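Local coordinates for inactive poly [ADP-ribose] polymerase RCD1 (Arabidopsis thaliana, PDB 5NGO), which is an inactive member of the poly(ADP-ribose) polymerase family and is bound by the downy mildew effector HaRxL106, which thereby suppresses plant immunity, at residues 111-116 and 121-126; 64-69 and 104-109. All coordinates share one frame; numbering follows the deposited sequence.

Contact 1: 111-116 and 121-126; sequences RYCDVD and RYMVLC
R121 reaches back over the loop 111-116 and points its guanidinium at two backbone carbonyls. Its NH1 lies 2.8 Å from C113 O and 3.2 Å from R111 O, both weak, bent hydrogen bonds, with R111 O near the guanidinium plane and C113 O oblique to it. The methyl CG2 of V115 covers one face of the same group, 3.5 Å from R121 NE and displaced toward the rim. The R121 side chain is extended from CG to NE (chi2 170°, chi3 -174°), which carries the charged end past C113 to the R111 carbonyl. Deeper in, C113 SG packs against M123 SD at 3.7 Å. At the end of segment 111-116, Y122 OH donates to D116 OD2 over 2.7 Å, meeting it nearly along the C-O axis and at the ring edge, with carboxylate and ring planes 69° apart. D116 OD1 accepts from the backbone N of N118 and V120, so the carboxylate closes the turn while holding the phenol. A water bridges the two segments: it accepts from Y122 N (2.9 Å) and lies 2.6 Å from D114 O, to which it probably donates. The loop thus folds back along the start of strand 121-129, which runs between strands 174-182 and 62-68; M123 and L125 also pack on helix 9-19.

Contact 2: 64-69 and 104-109; sequences YAWLPA and DCPYFS
W66 and P106 meet in the PARP-type ADP-ribosyl fold, where strand 62-68 of the central sheet is crossed by the loop that follows strand 98-102. The segment 104-109 makes a short turn, with F108 N bonded to C105 O and S109 N to P106 O, and this turn presents P106 and S109 to the strand. From its CB the W66 side chain leaves toward the loop, with CG anti to the carbonyl carbon (chi1 -60°), and at CG the ring already comes within 4.0 Å of P106 CB. CD1 is closer, 3.7 Å from the same CB. NE1 meets two other proline carbons, P106 CG and P106 CD, each 3.6 Å away, while the N-H itself is used by the carbonyl of A103, just before the loop segment. That bond probably helps to fix the rotation of the indole and to hold its five-membered ring under the proline. P106 CB stands 3.8 Å from the centroid of this ring and 14° off its normal, a CH-pi contact over the face. The six-membered part extends beyond the proline to M123 and L125 of strand 121-129, and F16 of helix 9-19 meets the indole edge-to-face. Two residues further along the strand, P68 packs on S109, whose hydroxyl is hydrogen-bonded to T101 OG1, and P68 CG rests 3.8 Å from S109 CB.

Both contacts draw on one connection, the long loop between strands 98-102 and 121-129: contact 2 lays its first part over strand 62-68, and contact 1 folds its later part back on strand 121-129. Their centres lie 9 Å apart. The two strands are antiparallel neighbours in the sheet, joined by probable hydrogen bonds between V124 O and L67 N and between C126 N and A65 O, each 2.8 Å. On the face beneath the loop, M123 CG packs 3.5 Å from W66 CE3; M123 also touches P106, and C113 touches P68, so the apolar side chains of the two contacts form a continuous layer.

Contact 1: 111-116 and 121-126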
# COMPACT_ATOMS: atom_id res chain seq x y z
N ARG A 111 -6.75 -4.43 11.74
CA ARG A 111 -8.01 -5.15 11.96
C ARG A 111 -8.83 -5.40 10.69
O ARG A 111 -9.71 -6.24 10.69
CB ARG A 111 -8.86 -4.41 13.02
CG ARG A 111 -8.36 -4.71 14.44
CD ARG A 111 -9.48 -4.84 15.50
NE ARG A 111 -9.34 -6.09 16.29
CZ ARG A 111 -8.46 -6.29 17.26
NH1 ARG A 111 -7.63 -5.33 17.67
NH2 ARG A 111 -8.43 -7.46 17.88
N TYR A 112 -8.53 -4.66 9.63
CA TYR A 112 -9.21 -4.81 8.35
C TYR A 112 -8.51 -5.88 7.45
O TYR A 112 -9.00 -6.15 6.35
CB TYR A 112 -9.34 -3.41 7.75
CG TYR A 112 -10.22 -3.30 6.52
CD1 TYR A 112 -9.70 -3.53 5.25
CD2 TYR A 112 -11.57 -2.96 6.63
CE1 TYR A 112 -10.49 -3.40 4.10
CE2 TYR A 112 -12.38 -2.83 5.50
CZ TYR A 112 -11.83 -3.05 4.23
OH TYR A 112 -12.62 -2.93 3.12
N CYS A 113 -7.45 -6.51 7.95
CA CYS A 113 -6.90 -7.71 7.34
C CYS A 113 -7.67 -8.95 7.77
O CYS A 113 -7.67 -9.31 8.94
CB CYS A 113 -5.42 -7.88 7.72
SG CYS A 113 -4.31 -6.52 7.24
N ASP A 114 -8.34 -9.59 6.82
CA ASP A 114 -9.14 -10.80 7.07
C ASP A 114 -8.36 -11.96 7.68
O ASP A 114 -7.31 -12.34 7.18
CB ASP A 114 -9.79 -11.31 5.78
CG ASP A 114 -10.94 -10.43 5.30
OD1 ASP A 114 -11.04 -9.25 5.71
OD2 ASP A 114 -11.74 -10.94 4.49
N VAL A 115 -8.89 -12.52 8.75
CA VAL A 115 -8.41 -13.77 9.33
C VAL A 115 -8.69 -14.95 8.39
O VAL A 115 -9.76 -15.04 7.82
CB VAL A 115 -9.05 -14.00 10.73
CG1 VAL A 115 -9.02 -15.45 11.15
CG2 VAL A 115 -8.36 -13.16 11.77
N ASP A 116 -7.69 -15.82 8.21
CA ASP A 116 -7.86 -17.07 7.47
C ASP A 116 -8.26 -18.20 8.45
O ASP A 116 -8.50 -17.94 9.63
CB ASP A 116 -6.60 -17.42 6.65
CG ASP A 116 -5.40 -17.87 7.49
OD1 ASP A 116 -5.49 -18.06 8.73
OD2 ASP A 116 -4.32 -18.06 6.88
N ARG A 121 -3.44 -13.28 9.77
CA ARG A 121 -3.76 -12.11 8.97
C ARG A 121 -2.57 -11.72 8.11
O ARG A 121 -1.43 -12.12 8.40
CB ARG A 121 -4.11 -10.95 9.90
CG ARG A 121 -5.35 -11.17 10.73
CD ARG A 121 -5.46 -10.07 11.77
NE ARG A 121 -6.57 -10.30 12.70
CZ ARG A 121 -7.79 -9.75 12.62
NH1 ARG A 121 -8.12 -8.90 11.64
NH2 ARG A 121 -8.68 -10.07 13.54
N TYR A 122 -2.83 -10.97 7.05
CA TYR A 122 -1.84 -10.67 6.02
C TYR A 122 -1.90 -9.22 5.61
O TYR A 122 -2.95 -8.73 5.20
CB TYR A 122 -2.08 -11.52 4.78
CG TYR A 122 -2.08 -13.01 5.02
CD1 TYR A 122 -3.23 -13.66 5.43
CD2 TYR A 122 -0.92 -13.76 4.85
CE1 TYR A 122 -3.23 -15.03 5.65
CE2 TYR A 122 -0.90 -15.14 5.05
CZ TYR A 122 -2.07 -15.78 5.46
OH TYR A 122 -2.10 -17.14 5.68
N MET A 123 -0.77 -8.54 5.70
CA MET A 123 -0.63 -7.15 5.30
C MET A 123 0.56 -7.05 4.32
O MET A 123 1.63 -7.61 4.60
CB MET A 123 -0.34 -6.32 6.55
CG MET A 123 -0.26 -4.81 6.30
SD MET A 123 -1.75 -3.92 6.63
CE MET A 123 -1.43 -3.46 8.32
N VAL A 124 0.36 -6.33 3.22
CA VAL A 124 1.40 -6.21 2.20
C VAL A 124 2.09 -4.85 2.34
O VAL A 124 1.41 -3.83 2.43
CB VAL A 124 0.81 -6.36 0.78
CG1 VAL A 124 1.86 -6.17 -0.29
CG2 VAL A 124 0.18 -7.73 0.61
N LEU A 125 3.42 -4.83 2.37
CA LEU A 125 4.18 -3.58 2.30
C LEU A 125 4.45 -3.28 0.82
O LEU A 125 5.04 -4.10 0.11
CB LEU A 125 5.50 -3.63 3.06
CG LEU A 125 6.27 -2.31 3.14
CD1 LEU A 125 5.49 -1.33 3.97
CD2 LEU A 125 7.62 -2.46 3.79
N CYS A 126 4.03 -2.10 0.38
CA CYS A 126 4.18 -1.65 -1.00
C CYS A 126 5.08 -0.43 -1.13
O CYS A 126 5.18 0.38 -0.20
CB CYS A 126 2.84 -1.24 -1.57
SG CYS A 126 1.61 -2.53 -1.62
O HOH W 1 -5.54 -10.86 5.95

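Contact 2: 64-69 and 104-109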
# COMPACT_ATOMS: atom_id res chain seq x y z
N TYR A 64 6.84 4.02 1.27
CA TYR A 64 6.34 2.71 1.68
C TYR A 64 4.96 2.90 2.25
O TYR A 64 4.68 3.93 2.88
CB TYR A 64 7.28 2.03 2.65
CG TYR A 64 8.47 1.38 1.98
CD1 TYR A 64 8.32 0.24 1.20
CD2 TYR A 64 9.75 1.95 2.07
CE1 TYR A 64 9.39 -0.40 0.62
CE2 TYR A 64 10.84 1.36 1.45
CZ TYR A 64 10.64 0.20 0.70
OH TYR A 64 11.75 -0.42 0.19
N ALA A 65 4.07 1.96 1.99
CA ALA A 65 2.71 2.00 2.54
C ALA A 65 2.16 0.59 2.70
O ALA A 65 2.61 -0.32 2.01
CB ALA A 65 1.82 2.82 1.61
N TRP A 66 1.21 0.43 3.61
CA TRP A 66 0.67 -0.87 3.95
C TRP A 66 -0.68 -1.07 3.26
O TRP A 66 -1.53 -0.16 3.26
CB TRP A 66 0.46 -1.02 5.45
CG TRP A 66 1.70 -0.88 6.25
CD1 TRP A 66 2.12 0.22 6.92
CD2 TRP A 66 2.69 -1.88 6.47
NE1 TRP A 66 3.31 -0.02 7.54
CE2 TRP A 66 3.69 -1.31 7.27
CE3 TRP A 66 2.83 -3.21 6.07
CZ2 TRP A 66 4.81 -2.03 7.69
CZ3 TRP A 66 3.93 -3.92 6.46
CH2 TRP A 66 4.92 -3.32 7.27
N LEU A 67 -0.84 -2.25 2.66
CA LEU A 67 -2.07 -2.63 1.98
C LEU A 67 -2.67 -3.85 2.68
O LEU A 67 -2.05 -4.92 2.67
CB LEU A 67 -1.75 -2.97 0.51
CG LEU A 67 -2.93 -3.40 -0.36
CD1 LEU A 67 -3.99 -2.30 -0.47
CD2 LEU A 67 -2.41 -3.74 -1.76
N PRO A 68 -3.86 -3.73 3.27
CA PRO A 68 -4.52 -4.92 3.83
C PRO A 68 -4.82 -5.94 2.77
O PRO A 68 -5.29 -5.57 1.67
CB PRO A 68 -5.80 -4.38 4.43
CG PRO A 68 -5.59 -2.88 4.58
CD PRO A 68 -4.62 -2.50 3.54
N ALA A 69 -4.53 -7.21 3.05
CA ALA A 69 -4.75 -8.28 2.08
C ALA A 69 -5.43 -9.46 2.74
O ALA A 69 -5.93 -9.35 3.86
CB ALA A 69 -3.41 -8.69 1.47
N ASP A 104 4.19 4.41 9.02
CA ASP A 104 4.25 4.37 10.49
C ASP A 104 2.88 4.13 11.15
O ASP A 104 2.79 4.14 12.37
CB ASP A 104 4.94 5.63 11.03
CG ASP A 104 4.23 6.93 10.65
OD1 ASP A 104 3.34 6.92 9.77
OD2 ASP A 104 4.56 7.97 11.25
N CYS A 105 1.85 3.84 10.35
CA CYS A 105 0.46 3.73 10.82
C CYS A 105 -0.24 2.39 10.58
O CYS A 105 -1.46 2.37 10.51
CB CYS A 105 -0.39 4.78 10.10
SG CYS A 105 0.06 6.44 10.57
N PRO A 106 0.49 1.27 10.49
CA PRO A 106 -0.27 0.04 10.23
C PRO A 106 -1.34 -0.34 11.28
O PRO A 106 -2.26 -1.07 10.94
CB PRO A 106 0.82 -1.04 10.12
CG PRO A 106 1.99 -0.48 10.86
CD PRO A 106 1.92 1.00 10.73
N TYR A 107 -1.24 0.18 12.52
CA TYR A 107 -2.32 0.00 13.52
C TYR A 107 -3.71 0.38 13.00
O TYR A 107 -4.72 -0.18 13.45
CB TYR A 107 -2.07 0.78 14.84
CG TYR A 107 -2.13 2.30 14.73
CD1 TYR A 107 -3.35 2.99 14.84
CD2 TYR A 107 -0.98 3.05 14.53
CE1 TYR A 107 -3.42 4.37 14.74
CE2 TYR A 107 -1.03 4.45 14.43
CZ TYR A 107 -2.25 5.10 14.53
OH TYR A 107 -2.33 6.47 14.43
N PHE A 108 -3.73 1.35 12.09
CA PHE A 108 -4.95 1.91 11.52
C PHE A 108 -5.77 0.88 10.72
O PHE A 108 -6.99 0.93 10.74
CB PHE A 108 -4.57 3.09 10.60
CG PHE A 108 -5.57 4.18 10.53
CD1 PHE A 108 -5.56 5.22 11.45
CD2 PHE A 108 -6.50 4.20 9.49
CE1 PHE A 108 -6.48 6.28 11.34
CE2 PHE A 108 -7.42 5.25 9.37
CZ PHE A 108 -7.41 6.28 10.30
N SER A 109 -5.10 -0.01 10.00
CA SER A 109 -5.79 -0.96 9.12
C SER A 109 -5.52 -2.45 9.42
O SER A 109 -6.02 -3.33 8.70
CB SER A 109 -5.46 -0.63 7.66
OG SER A 109 -4.08 -0.70 7.40